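Local atomic coordinates of KLLA0F20702p (Kluyveromyces lactis, PDB entry 5Y5A), a protein that probably helps bring telomerase to telomeres as the yeast Est1 subunit that binds Cdc13, this chain being its N-terminal, largely helical part. Residues A[363-368]-A[423-428]; A[432-437]-A[497-502]; A[476-479]-A[484-487]; A[488-491]-A[495-498]; A[507-510]-A[514-517]. One frame throughout, in Å; residues are numbered along the deposited sequence.

Contact 1. Residues A[363-368]-A[423-428]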
# COMPACT_ATOMS: atom_id res chain seq x y z
N GLN A 363 -9.56 -3.35 2.64
CA GLN A 363 -8.33 -3.69 1.93
C GLN A 363 -8.64 -4.36 0.59
O GLN A 363 -8.02 -4.04 -0.42
CB GLN A 363 -7.43 -4.59 2.77
CG GLN A 363 -6.04 -4.77 2.16
CD GLN A 363 -5.08 -5.48 3.09
OE1 GLN A 363 -4.38 -4.84 3.89
NE2 GLN A 363 -5.04 -6.80 3.00
N ASP A 364 -9.61 -5.26 0.60
CA ASP A 364 -10.03 -5.97 -0.60
C ASP A 364 -10.48 -5.00 -1.70
O ASP A 364 -10.17 -5.21 -2.87
CB ASP A 364 -11.17 -6.94 -0.28
CG ASP A 364 -10.69 -8.25 0.33
OD1 ASP A 364 -9.49 -8.35 0.68
OD2 ASP A 364 -11.52 -9.17 0.47
N LEU A 365 -11.21 -3.96 -1.31
CA LEU A 365 -11.67 -2.93 -2.24
C LEU A 365 -10.51 -2.24 -2.94
O LEU A 365 -10.47 -2.14 -4.16
CB LEU A 365 -12.54 -1.90 -1.51
CG LEU A 365 -12.91 -0.66 -2.32
CD1 LEU A 365 -13.92 -0.98 -3.41
CD2 LEU A 365 -13.42 0.46 -1.40
N ILE A 366 -9.54 -1.77 -2.16
CA ILE A 366 -8.38 -1.08 -2.73
C ILE A 366 -7.51 -2.01 -3.58
O ILE A 366 -7.06 -1.62 -4.67
CB ILE A 366 -7.53 -0.45 -1.64
CG1 ILE A 366 -8.38 0.51 -0.81
CG2 ILE A 366 -6.34 0.29 -2.25
CD1 ILE A 366 -7.83 0.72 0.58
N LEU A 367 -7.26 -3.22 -3.10
CA LEU A 367 -6.55 -4.23 -3.88
C LEU A 367 -7.21 -4.41 -5.26
O LEU A 367 -6.54 -4.39 -6.29
CB LEU A 367 -6.53 -5.57 -3.14
CG LEU A 367 -6.12 -6.81 -3.93
CD1 LEU A 367 -4.64 -6.77 -4.30
CD2 LEU A 367 -6.43 -8.07 -3.12
N LEU A 368 -8.53 -4.55 -5.25
CA LEU A 368 -9.32 -4.78 -6.46
C LEU A 368 -9.25 -3.60 -7.43
O LEU A 368 -9.04 -3.79 -8.63
CB LEU A 368 -10.77 -5.07 -6.08
CG LEU A 368 -11.71 -5.45 -7.22
CD1 LEU A 368 -11.21 -6.73 -7.89
CD2 LEU A 368 -13.14 -5.60 -6.71
N LEU A 423 -18.26 4.75 5.02
CA LEU A 423 -18.37 5.87 4.09
C LEU A 423 -17.05 6.14 3.36
O LEU A 423 -17.04 6.70 2.27
CB LEU A 423 -18.86 7.12 4.82
CG LEU A 423 -20.31 7.07 5.33
CD1 LEU A 423 -20.76 8.45 5.80
CD2 LEU A 423 -21.27 6.55 4.26
N ALA A 424 -15.93 5.73 3.96
CA ALA A 424 -14.63 5.85 3.30
C ALA A 424 -14.57 5.03 2.02
O ALA A 424 -13.99 5.45 1.03
CB ALA A 424 -13.51 5.44 4.23
N MET A 425 -15.19 3.85 2.04
CA MET A 425 -15.24 3.00 0.86
C MET A 425 -16.02 3.67 -0.26
O MET A 425 -15.63 3.60 -1.43
CB MET A 425 -15.85 1.63 1.20
CG MET A 425 -14.88 0.69 1.93
SD MET A 425 -15.48 -1.00 2.17
CE MET A 425 -16.96 -0.72 3.13
N ALA A 426 -17.12 4.32 0.08
CA ALA A 426 -17.88 5.07 -0.92
C ALA A 426 -17.04 6.22 -1.51
O ALA A 426 -17.11 6.47 -2.72
CB ALA A 426 -19.19 5.60 -0.33
N ARG A 427 -16.26 6.91 -0.68
CA ARG A 427 -15.42 8.02 -1.16
C ARG A 427 -14.41 7.51 -2.17
O ARG A 427 -14.16 8.14 -3.20
CB ARG A 427 -14.67 8.69 -0.01
CG ARG A 427 -15.48 9.62 0.86
CD ARG A 427 -14.56 10.34 1.83
NE ARG A 427 -13.59 11.19 1.14
CZ ARG A 427 -12.38 11.47 1.61
NH1 ARG A 427 -11.57 12.27 0.92
NH2 ARG A 427 -11.98 10.96 2.76
N ILE A 428 -13.83 6.37 -1.86
CA ILE A 428 -12.77 5.79 -2.65
C ILE A 428 -13.27 5.34 -4.03
O ILE A 428 -12.61 5.59 -5.05
CB ILE A 428 -12.14 4.63 -1.87
CG1 ILE A 428 -11.29 5.22 -0.75
CG2 ILE A 428 -11.33 3.72 -2.76
CD1 ILE A 428 -10.89 4.22 0.26
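L365 drives one of its two methyl groups, CD2, into the flank of M425 and the branch of I428, in a helix-to-helix packing within the all-helical Est1 DNA/RNA binding region, a family of the TPR clan. The long helix 339-379 supplies L365, and helix 421-433 the other two. The backbones approach closely at this point, with the CA atoms of L365 and M425 7.6 Å apart. L365 carries CG anti to its own N (chi1 170°), and this sends the isobutyl end across the interface. There CD2 lies 3.6 Å from M425 CG and 3.7 Å from M425 CB, and the two side chains run at a slant to each other. What L365 touches is therefore the methylene shaft of M425. The sulfur sits farther away, and the bend of the chain at its last torsion (chi3 -60°) carries the terminal methyl away from L365. I428, three residues after M425 and on the same side of the helix, offers its CG2 methyl to the same L365 CD2, while its CG1 branch takes another direction. I366 is turned off the direct line between the helices, yet its CG1 still comes within 4.6 Å of I428 CD1. No hydrogen bond crosses this interface; its evidence is burial of all three touching residues and apolar proximity. F402 of helix 385-410 also packs on L365, F362 of helix 339-379 on M425 and I428, and L488 on I428, so the apolar cluster extends beyond the pair. The contact narrows to one methyl, L365 CD2, whose separation from I428 CG2 is 4.1 Å.

Contact 2. Residues A[432-437]-A[497-502]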
# COMPACT_ATOMS: atom_id res chain seq x y z
N TRP A 432 -11.99 7.16 -7.39
CA TRP A 432 -11.43 6.34 -8.45
C TRP A 432 -12.15 6.61 -9.76
O TRP A 432 -11.52 6.87 -10.79
CB TRP A 432 -11.53 4.85 -8.11
CG TRP A 432 -10.98 3.96 -9.19
CD1 TRP A 432 -9.74 4.03 -9.76
CD2 TRP A 432 -11.64 2.85 -9.81
NE1 TRP A 432 -9.59 3.04 -10.70
CE2 TRP A 432 -10.74 2.29 -10.74
CE3 TRP A 432 -12.91 2.27 -9.66
CZ2 TRP A 432 -11.07 1.19 -11.53
CZ3 TRP A 432 -13.23 1.17 -10.44
CH2 TRP A 432 -12.31 0.64 -11.36
N ILE A 433 -13.47 6.55 -9.70
CA ILE A 433 -14.30 6.69 -10.89
C ILE A 433 -14.07 8.03 -11.59
O ILE A 433 -13.95 8.06 -12.81
CB ILE A 433 -15.79 6.50 -10.53
CG1 ILE A 433 -16.04 5.03 -10.18
CG2 ILE A 433 -16.69 6.93 -11.67
CD1 ILE A 433 -17.43 4.74 -9.66
N LYS A 434 -13.96 9.12 -10.83
CA LYS A 434 -13.74 10.44 -11.42
C LYS A 434 -12.34 10.61 -12.02
O LYS A 434 -12.07 11.60 -12.70
CB LYS A 434 -13.96 11.54 -10.38
CG LYS A 434 -12.69 12.03 -9.73
CD LYS A 434 -12.97 13.03 -8.62
CE LYS A 434 -12.63 14.44 -9.07
NZ LYS A 434 -12.91 15.43 -7.99
N SER A 435 -11.46 9.65 -11.77
CA SER A 435 -10.05 9.77 -12.16
C SER A 435 -9.74 9.18 -13.53
O SER A 435 -8.67 9.41 -14.07
CB SER A 435 -9.14 9.09 -11.13
OG SER A 435 -9.17 9.76 -9.88
N HIS A 436 -10.66 8.38 -14.07
CA HIS A 436 -10.39 7.69 -15.33
C HIS A 436 -11.62 7.72 -16.23
O HIS A 436 -12.69 7.21 -15.88
CB HIS A 436 -9.94 6.25 -15.05
CG HIS A 436 -8.84 6.15 -14.04
ND1 HIS A 436 -7.52 6.45 -14.35
CD2 HIS A 436 -8.85 5.82 -12.73
CE1 HIS A 436 -6.78 6.30 -13.27
NE2 HIS A 436 -7.56 5.93 -12.27
N LYS A 437 -11.47 8.32 -17.40
CA LYS A 437 -12.58 8.49 -18.33
C LYS A 437 -13.28 7.17 -18.68
O LYS A 437 -14.50 7.10 -18.67
CB LYS A 437 -12.09 9.17 -19.60
CG LYS A 437 -11.69 10.61 -19.37
CD LYS A 437 -12.74 11.32 -18.52
CE LYS A 437 -12.42 12.80 -18.37
NZ LYS A 437 -13.43 13.48 -17.50
N THR A 497 -4.07 11.59 -4.45
CA THR A 497 -4.78 12.19 -3.33
C THR A 497 -6.29 12.17 -3.63
O THR A 497 -6.70 12.40 -4.77
CB THR A 497 -4.29 13.62 -2.98
OG1 THR A 497 -4.93 14.09 -1.79
CG2 THR A 497 -4.55 14.60 -4.13
N LEU A 498 -7.11 11.85 -2.63
CA LEU A 498 -8.56 11.85 -2.83
C LEU A 498 -9.06 13.28 -3.04
O LEU A 498 -9.03 14.10 -2.12
CB LEU A 498 -9.27 11.21 -1.63
CG LEU A 498 -8.73 9.84 -1.20
CD1 LEU A 498 -9.54 9.26 -0.05
CD2 LEU A 498 -8.70 8.87 -2.39
N SER A 499 -9.52 13.57 -4.25
CA SER A 499 -9.85 14.94 -4.63
C SER A 499 -11.36 15.28 -4.60
O SER A 499 -11.81 16.16 -5.35
CB SER A 499 -9.30 15.21 -6.04
OG SER A 499 -9.88 14.32 -6.99
N ASP A 500 -12.14 14.61 -3.75
CA ASP A 500 -13.55 14.96 -3.61
C ASP A 500 -13.72 16.21 -2.75
O ASP A 500 -14.54 17.07 -3.06
CB ASP A 500 -14.35 13.80 -3.02
CG ASP A 500 -13.65 13.12 -1.85
OD1 ASP A 500 -12.62 13.66 -1.36
OD2 ASP A 500 -14.13 12.06 -1.41
N PHE A 501 -12.94 16.33 -1.68
CA PHE A 501 -12.88 17.57 -0.92
C PHE A 501 -12.10 18.61 -1.71
O PHE A 501 -11.34 18.27 -2.62
CB PHE A 501 -12.20 17.38 0.43
CG PHE A 501 -13.05 16.68 1.45
CD1 PHE A 501 -13.96 17.39 2.22
CD2 PHE A 501 -12.91 15.32 1.66
CE1 PHE A 501 -14.74 16.75 3.17
CE2 PHE A 501 -13.68 14.67 2.60
CZ PHE A 501 -14.59 15.39 3.36
N ASN A 502 -12.26 19.88 -1.35
CA ASN A 502 -11.37 20.92 -1.84
C ASN A 502 -10.37 21.28 -0.75
O ASN A 502 -10.65 22.10 0.13
CB ASN A 502 -12.16 22.16 -2.27
CG ASN A 502 -11.32 23.12 -3.10
OD1 ASN A 502 -10.18 22.82 -3.46
ND2 ASN A 502 -11.89 24.28 -3.42
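K434 and S499 bury most of the surface here, with D500 a distant third. From the type I turn I433-H436 the K434 chain, bent at chi3, brings its ammonium to the loop 497-502, where K434 NZ donates to S499 O at 3.0 Å. The donor stands 60° above the carbonyl plane, well off the in-plane direction. A second bond, from K434 NZ to S499 OG at 3.4 Å, is weak; S499 can present its hydroxyl because chi1 of 61° places OG between N and C. K434 CE lies 3.5 Å from S499 OG, so the lysine chain runs past the hydroxyl before its tip reaches the carbonyl. D500 adds little to the lysine and instead turns OD1 to F501 N, 2.7 Å away, while OD2 pairs with R427. An alanine in place of K434 would probably leave S499 O with R475 as its remaining donor and open a gap beside S499. K434 also packs on an aromatic side chain of the bound peptide, presumably from Cdc13. The contact thus ties the C-terminal end of helix 421-433 to the loop between helices 483-487 and 512-515, with helix 526-546 packing on D500 and F501.

Contact 3. Residues A[476-479]-A[484-487]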
# COMPACT_ATOMS: atom_id res chain seq x y z
N PRO A 476 -17.56 20.61 -0.08
CA PRO A 476 -17.17 20.62 1.33
C PRO A 476 -15.67 20.84 1.53
O PRO A 476 -14.87 20.57 0.63
CB PRO A 476 -17.59 19.23 1.83
CG PRO A 476 -18.56 18.72 0.80
CD PRO A 476 -18.10 19.30 -0.49
N THR A 477 -15.29 21.35 2.70
CA THR A 477 -13.89 21.49 3.06
C THR A 477 -13.63 20.92 4.44
O THR A 477 -14.53 20.39 5.10
CB THR A 477 -13.44 22.96 3.04
OG1 THR A 477 -14.12 23.70 4.06
CG2 THR A 477 -13.72 23.60 1.68
N ARG A 478 -12.38 21.05 4.89
CA ARG A 478 -11.91 20.39 6.09
C ARG A 478 -10.54 20.90 6.49
O ARG A 478 -9.89 21.63 5.72
CB ARG A 478 -11.85 18.89 5.88
CG ARG A 478 -10.94 18.52 4.73
CD ARG A 478 -10.87 17.04 4.60
NE ARG A 478 -10.07 16.62 3.45
CZ ARG A 478 -9.74 15.35 3.24
NH1 ARG A 478 -10.12 14.43 4.11
NH2 ARG A 478 -9.02 15.02 2.17
N ASP A 479 -10.07 20.50 7.66
CA ASP A 479 -8.81 21.04 8.18
C ASP A 479 -7.68 20.03 8.22
O ASP A 479 -6.53 20.39 8.48
CB ASP A 479 -9.04 21.62 9.58
CG ASP A 479 -9.90 22.86 9.55
OD1 ASP A 479 -9.91 23.55 8.50
OD2 ASP A 479 -10.58 23.15 10.55
N GLU A 484 -8.69 7.26 5.57
CA GLU A 484 -8.61 6.75 4.20
C GLU A 484 -7.74 7.64 3.32
O GLU A 484 -7.10 7.15 2.39
CB GLU A 484 -10.02 6.58 3.60
CG GLU A 484 -10.82 7.87 3.41
CD GLU A 484 -11.70 8.21 4.60
OE1 GLU A 484 -12.81 8.76 4.37
OE2 GLU A 484 -11.30 7.92 5.75
N ASP A 485 -7.70 8.94 3.60
CA ASP A 485 -6.82 9.85 2.86
C ASP A 485 -5.37 9.45 3.11
O ASP A 485 -4.58 9.28 2.17
CB ASP A 485 -7.03 11.31 3.28
CG ASP A 485 -8.45 11.80 3.03
OD1 ASP A 485 -8.78 12.14 1.88
OD2 ASP A 485 -9.23 11.87 4.00
N ILE A 486 -5.02 9.32 4.38
CA ILE A 486 -3.67 8.98 4.78
C ILE A 486 -3.21 7.66 4.15
O ILE A 486 -2.09 7.56 3.65
CB ILE A 486 -3.56 8.88 6.31
CG1 ILE A 486 -3.98 10.20 6.96
CG2 ILE A 486 -2.13 8.51 6.71
CD1 ILE A 486 -4.12 10.11 8.47
N MET A 487 -4.09 6.66 4.17
CA MET A 487 -3.74 5.34 3.66
C MET A 487 -3.41 5.37 2.17
O MET A 487 -2.52 4.65 1.72
CB MET A 487 -4.88 4.35 3.92
CG MET A 487 -5.12 4.12 5.41
SD MET A 487 -6.68 3.30 5.79
CE MET A 487 -6.32 1.65 5.20
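R478 reaches out of the loop 476-479 and grips D485 of the short helix 483-487 with two nitrogens at once. Along that helix, E484 comes first: its OE1 stays 6.3 Å from R478 NH1 and pairs instead with R427 and R533. D485 is the true partner. R478 NH1 donates to D485 OD2 at 2.7 Å with an N-H...O angle of 168°, and R478 NH2 to D485 OD1 at 2.9 Å. Both oxygens lie close to the guanidinium plane, yet they are met from above the carboxylate plane, the two flat groups being turned 62° from coplanar. The arginine chain is extended from CG to NE, which lets it approach the aspartate head-on. D485 OD1 also receives R427, and D485 OD2 the amide of Y482, so both buried oxygens have more than one donor. Next in sequence, I486 leans toward L516 and V517, and M487 gives its carbonyl to R260. A leucine in place of R478 would probably strip D485 of one of its two arginines and leave D503, the partner of NE, without its mate. The arrangement is an end-on, two-nitrogen arginine-aspartate salt bridge, not coplanar, within a buried charge network of R427, E484 and D503.

Contact 4. Residues A[488-491]-A[495-498]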
# COMPACT_ATOMS: atom_id res chain seq x y z
N LEU A 488 -4.10 6.23 1.42
CA LEU A 488 -3.98 6.23 -0.03
C LEU A 488 -3.11 7.36 -0.63
O LEU A 488 -3.15 7.60 -1.84
CB LEU A 488 -5.39 6.30 -0.64
CG LEU A 488 -6.25 5.06 -0.37
CD1 LEU A 488 -7.58 5.15 -1.10
CD2 LEU A 488 -5.50 3.82 -0.80
N LYS A 489 -2.35 8.05 0.21
CA LYS A 489 -1.47 9.10 -0.29
C LYS A 489 -0.52 8.52 -1.34
O LYS A 489 0.08 7.47 -1.10
CB LYS A 489 -0.68 9.76 0.84
CG LYS A 489 -1.56 10.55 1.80
CD LYS A 489 -0.84 10.92 3.08
CE LYS A 489 0.09 12.09 2.88
NZ LYS A 489 0.51 12.67 4.20
N GLU A 490 -0.43 9.18 -2.49
CA GLU A 490 0.42 8.78 -3.63
C GLU A 490 -0.01 7.50 -4.35
O GLU A 490 0.73 6.96 -5.17
CB GLU A 490 1.88 8.64 -3.19
CG GLU A 490 2.42 9.86 -2.48
CD GLU A 490 2.79 11.01 -3.42
OE1 GLU A 490 2.23 11.12 -4.53
OE2 GLU A 490 3.66 11.81 -3.03
N PHE A 491 -1.22 7.03 -4.04
CA PHE A 491 -1.84 5.92 -4.76
C PHE A 491 -2.27 6.38 -6.15
O PHE A 491 -3.14 7.24 -6.27
CB PHE A 491 -3.04 5.39 -3.98
CG PHE A 491 -3.64 4.11 -4.51
CD1 PHE A 491 -2.85 2.99 -4.73
CD2 PHE A 491 -5.01 4.01 -4.71
CE1 PHE A 491 -3.41 1.80 -5.18
CE2 PHE A 491 -5.58 2.82 -5.15
CZ PHE A 491 -4.77 1.71 -5.39
N LYS A 495 -5.19 9.13 -8.30
CA LYS A 495 -4.37 10.29 -8.65
C LYS A 495 -3.66 10.93 -7.47
O LYS A 495 -3.55 12.16 -7.40
CB LYS A 495 -5.19 11.34 -9.39
CG LYS A 495 -5.91 10.80 -10.62
CD LYS A 495 -4.95 10.51 -11.74
CE LYS A 495 -5.69 10.32 -13.05
NZ LYS A 495 -4.76 10.04 -14.17
N PHE A 496 -3.22 10.09 -6.54
CA PHE A 496 -2.21 10.43 -5.52
C PHE A 496 -2.82 11.14 -4.32
O PHE A 496 -2.17 11.27 -3.28
CB PHE A 496 -1.15 11.37 -6.11
CG PHE A 496 -0.53 10.84 -7.38
CD1 PHE A 496 -0.10 9.52 -7.45
CD2 PHE A 496 -0.39 11.64 -8.50
CE1 PHE A 496 0.47 9.01 -8.61
CE2 PHE A 496 0.18 11.14 -9.67
CZ PHE A 496 0.61 9.81 -9.72
N THR A 497 -4.07 11.59 -4.45
CA THR A 497 -4.78 12.19 -3.33
C THR A 497 -6.29 12.17 -3.63
O THR A 497 -6.70 12.40 -4.77
CB THR A 497 -4.29 13.62 -2.98
OG1 THR A 497 -4.93 14.09 -1.79
CG2 THR A 497 -4.55 14.60 -4.13
N LEU A 498 -7.11 11.85 -2.63
CA LEU A 498 -8.56 11.85 -2.83
C LEU A 498 -9.06 13.28 -3.04
O LEU A 498 -9.03 14.10 -2.12
CB LEU A 498 -9.27 11.21 -1.63
CG LEU A 498 -8.73 9.84 -1.20
CD1 LEU A 498 -9.54 9.26 -0.05
CD2 LEU A 498 -8.70 8.87 -2.39
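The F496 ring turns its edge to the E490 carbonyl, with F496 CD1 3.5 Å from E490 O. L488 to F491 form a type II beta turn just after helix 483-487; the chain then loops back, and 495-498 is hydrogen-bonded to the turn. E490 occupies the third turn position with positive phi (69°), as that turn type requires. Its backbone N donates to F496 O at 2.8 Å, with a nearly straight N-H...O angle of 162°. In return, F496 N donates to F491 O at 2.9 Å, the donor lying above that carbonyl's plane. Within the turn, F491 N closes on L488 O. The E490 carboxylate bends back at chi2 (-77°), bringing OE1 to 3.7 Å from F496 CB, and its plane is strongly tilted against the ring. The salt bridge of that carboxylate is to R265, which itself packs on F496. K489 NZ hydrogen-bonds to L516 O, and K489 meets an aromatic side chain of the bound peptide in a cation-pi contact, so this turn borders the peptide site. Besides the polar part there is an apolar pairing backed by helix 421-433: L488 CD1 and L498 CD2, at 4.1 Å.

Contact 5. Residues A[507-510]-A[514-517]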
# COMPACT_ATOMS: atom_id res chain seq x y z
N LEU A 507 -2.94 24.08 2.24
CA LEU A 507 -1.54 24.40 2.00
C LEU A 507 -1.14 25.74 2.62
O LEU A 507 0.04 25.99 2.88
CB LEU A 507 -1.25 24.40 0.50
CG LEU A 507 -2.09 25.29 -0.40
CD1 LEU A 507 -1.52 26.71 -0.53
CD2 LEU A 507 -2.24 24.64 -1.77
N SER A 508 -2.12 26.61 2.83
CA SER A 508 -1.85 27.91 3.43
C SER A 508 -2.04 27.87 4.95
O SER A 508 -1.88 28.88 5.63
CB SER A 508 -2.76 28.98 2.81
OG SER A 508 -4.12 28.72 3.08
N MET A 509 -2.37 26.69 5.47
CA MET A 509 -2.57 26.53 6.91
C MET A 509 -1.29 26.05 7.61
O MET A 509 -0.36 25.55 6.97
CB MET A 509 -3.72 25.56 7.19
CG MET A 509 -5.07 26.03 6.66
SD MET A 509 -6.39 24.83 6.91
CE MET A 509 -6.72 25.04 8.65
N ASP A 510 -1.25 26.22 8.92
CA ASP A 510 -0.10 25.85 9.74
C ASP A 510 -0.05 24.35 10.01
O ASP A 510 -1.06 23.65 9.86
CB ASP A 510 -0.15 26.61 11.06
CG ASP A 510 -1.47 26.43 11.78
OD1 ASP A 510 -2.43 27.16 11.47
OD2 ASP A 510 -1.56 25.53 12.65
N ASP A 514 1.58 17.66 9.85
CA ASP A 514 0.73 16.98 10.81
C ASP A 514 -0.71 16.86 10.30
O ASP A 514 -1.36 15.84 10.52
CB ASP A 514 0.77 17.69 12.17
CG ASP A 514 1.98 17.29 13.00
OD1 ASP A 514 2.65 16.29 12.65
OD2 ASP A 514 2.26 17.96 14.01
N ARG A 515 -1.19 17.90 9.62
CA ARG A 515 -2.54 17.89 9.06
C ARG A 515 -2.74 16.75 8.09
O ARG A 515 -3.81 16.15 8.03
CB ARG A 515 -2.86 19.20 8.33
CG ARG A 515 -2.89 20.40 9.20
CD ARG A 515 -3.46 21.59 8.46
NE ARG A 515 -3.53 22.74 9.34
CZ ARG A 515 -4.48 22.90 10.26
NH1 ARG A 515 -5.43 21.99 10.39
NH2 ARG A 515 -4.47 23.98 11.03
N LEU A 516 -1.69 16.48 7.31
CA LEU A 516 -1.76 15.48 6.26
C LEU A 516 -1.49 14.07 6.81
O LEU A 516 -1.44 13.11 6.05
CB LEU A 516 -0.78 15.82 5.13
CG LEU A 516 -1.02 17.18 4.44
CD1 LEU A 516 -0.05 17.40 3.28
CD2 LEU A 516 -2.45 17.31 3.97
N VAL A 517 -1.32 13.95 8.12
CA VAL A 517 -1.31 12.64 8.76
C VAL A 517 -2.33 12.59 9.90
O VAL A 517 -2.15 11.86 10.86
CB VAL A 517 0.09 12.26 9.32
CG1 VAL A 517 1.06 11.95 8.18
CG2 VAL A 517 0.63 13.34 10.25
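The guanidinium of R515 carries the M509 methyl on one face and D510 at its edge. M509 CE sits 3.4 Å above the plane, over its centre, and is nearest to NH2. The thioether chain crosses the arginine at about a right angle, and its bend at the last torsion (chi3 76°) is what lays the methyl over the group. At the edge, R515 NE donates to D510 O at 2.7 Å. The donor lies nearly along the C=O axis, while the N-H...O angle of 136° shows that the bond is bent; the oxygen is tilted 29° from the guanidinium plane. The D510 carboxylate stands steeply against that plane with OD1 lying in it, and its charge pairing, D510 OD2 to R515 NH2 at 3.7 Å, is long.

These groups join the loop after a short 3-10 segment (507-508) to helix 512-515: an arginine side chain is hydrogen-bonded to a backbone carbonyl across the connection into that helix, in a part of the chain farther from its centre. The R515 chain is extended from CG to NE and the group is turned about CD-NE (chi4); NH1 hydrogen-bonds to D479 O, and M509 also packs on D479. Backbone hydrogen bonds between R515 and F481 fasten the helix as well. M509 CB, 3.6 Å from R515 NE, borders the same nitrogen that D510 O accepts from.

Contact 1 is the purely apolar, buried member, joining two helices, and contact 4 is buried too but relies mainly on backbone bonds around a turn. Contacts 2 and 3 are buried as well, yet polar: a lysine on a carbonyl and a two-pronged salt bridge. Contact 5, partly buried and 23 Å from the chain centre, is the most peripheral. Contacts 1 and 2 share helix 421-433, and R427 on it binds D500 of contact 2 and both E484 and D485 of contact 3. Contacts 2 and 4 share T497 and L498. K489 of contact 4 reaches L516 of contact 5, while contacts 1 and 5 do not touch.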